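PDB 2IQI: ABC-type transport auxiliary lipoprotein component domain-containing protein, which is of unknown function but probably acts as the auxiliary lipoprotein component of an ABC-type transport system. Local coordinates for residues A[69-72]-A[73-76]. Sequence-based numbering, arbitrary orientation.
Sequences ATDM and LEDS
Residues 69-76 form the first two turns of helix 69-82, and the amides of Leu-73, Glu-74, Asp-75 and Ser-76 bond in regular i to i+4 fashion to the carbonyls of Ala-69, Thr-70, Asp-71 and Met-72. The bond from Glu-74 N to Thr-70 O is 2.7 Å long. Met-72 O is gripped twice: Ser-76 N reaches it at 2.9 Å, and Ser-76 OG, also 2.9 Å away, comes in from the opposite face of the carbonyl plane. With OG anti to the serine's carbonyl carbon and beside its own backbone N (chi1 -70°), the hydroxyl faces the carbonyl one turn earlier, and Met-72 O satisfies the polar atom of this buried side chain. On another side of the helix the side chains of Asp-71 and Glu-74 lie side by side, pointing the same way, with their carboxylate planes 80° apart and Asp-71 OD1 3.8 Å from Glu-74 OE1. Two like charges this close would probably disfavour each other, though Glu-74 also has a long, weak ion pair with Arg-92. Asp-75, one turn on from Asp-71, bonds to Gln-67 and makes salt bridges to Arg-79 and Arg-92, while Thr-70 OG1 is tied to Asp-44. Among the apolar side chains, Ala-69 packs on Phe-110 and Leu-73 on Ile-105 and Val-107, all of strand 101-110, whereas Met-72 meets Leu-166 of the long helix 155-185. Ser-76 touches Leu-166 as well, placing this helix against both the sheet and the C-terminal helix.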
loop_
_atom_site.group_PDB
_atom_site.type_symbol
_atom_site.label_atom_id
_atom_site.label_comp_id
_atom_site.label_asym_id
_atom_site.label_seq_id
_atom_site.Cartn_x
_atom_site.Cartn_y
_atom_site.Cartn_z
ATOM N N ALA A 69 0.667 -9.781 2.153
ATOM C CA ALA A 69 0.728 -8.337 2.344
ATOM C C ALA A 69 0.581 -7.554 1.042
ATOM O O ALA A 69 -0.124 -6.548 0.991
ATOM C CB ALA A 69 1.984 -7.962 3.061
ATOM N N THR A 70 1.207 -8.041 -0.013
ATOM C CA THR A 70 0.991 -7.515 -1.361
ATOM C C THR A 70 -0.456 -7.591 -1.795
ATOM O O THR A 70 -0.918 -6.693 -2.470
ATOM C CB THR A 70 1.822 -8.283 -2.395
ATOM O OG1 THR A 70 1.439 -9.655 -2.356
ATOM C CG2 THR A 70 3.283 -8.222 -2.025
ATOM N N ASP A 71 -1.182 -8.646 -1.439
ATOM C CA ASP A 71 -2.596 -8.719 -1.819
ATOM C C ASP A 71 -3.484 -7.763 -1.004
ATOM O O ASP A 71 -4.517 -7.303 -1.536
ATOM C CB ASP A 71 -3.161 -10.153 -1.727
ATOM C CG ASP A 71 -2.459 -11.159 -2.681
ATOM O OD1 ASP A 71 -1.742 -10.763 -3.644
ATOM O OD2 ASP A 71 -2.634 -12.379 -2.454
ATOM N N MET A 72 -3.135 -7.520 0.284
ATOM C CA MET A 72 -3.894 -6.565 1.132
ATOM C C MET A 72 -3.712 -5.200 0.461
ATOM O O MET A 72 -4.653 -4.395 0.374
ATOM C CB MET A 72 -3.385 -6.460 2.597
ATOM C CG MET A 72 -3.282 -7.732 3.455
ATOM S SD MET A 72 -2.624 -7.425 5.150
ATOM C CE MET A 72 -3.961 -6.422 5.709
ATOM N N LEU A 73 -2.479 -4.975 -0.019
ATOM C CA LEU A 73 -2.120 -3.758 -0.696
ATOM C C LEU A 73 -2.776 -3.623 -2.087
ATOM O O LEU A 73 -3.354 -2.591 -2.429
ATOM C CB LEU A 73 -0.610 -3.566 -0.746
ATOM C CG LEU A 73 -0.351 -2.159 -1.298
ATOM C CD1 LEU A 73 -0.248 -1.140 -0.178
ATOM C CD2 LEU A 73 0.870 -2.152 -2.229
ATOM N N GLU A 74 -2.703 -4.676 -2.876
ATOM C CA GLU A 74 -3.487 -4.736 -4.104
ATOM C C GLU A 74 -5.015 -4.539 -3.890
ATOM O O GLU A 74 -5.668 -3.840 -4.645
ATOM C CB GLU A 74 -3.177 -6.030 -4.822
ATOM C CG GLU A 74 -3.556 -6.044 -6.268
ATOM C CD GLU A 74 -3.709 -7.462 -6.804
ATOM O OE1 GLU A 74 -2.995 -8.375 -6.293
ATOM O OE2 GLU A 74 -4.552 -7.658 -7.734
ATOM N N ASP A 75 -5.597 -5.116 -2.864
ATOM C CA ASP A 75 -7.016 -4.870 -2.653
ATOM C C ASP A 75 -7.322 -3.473 -2.111
ATOM O O ASP A 75 -8.386 -2.947 -2.396
ATOM C CB ASP A 75 -7.683 -5.941 -1.751
ATOM C CG ASP A 75 -7.720 -7.319 -2.393
ATOM O OD1 ASP A 75 -7.144 -7.468 -3.504
ATOM O OD2 ASP A 75 -8.319 -8.255 -1.788
ATOM N N SER A 76 -6.433 -2.878 -1.323
ATOM C CA SER A 76 -6.760 -1.583 -0.752
ATOM C C SER A 76 -6.797 -0.564 -1.825
ATOM O O SER A 76 -7.683 0.304 -1.843
ATOM C CB SER A 76 -5.712 -1.146 0.262
ATOM O OG SER A 76 -5.835 -1.985 1.378
#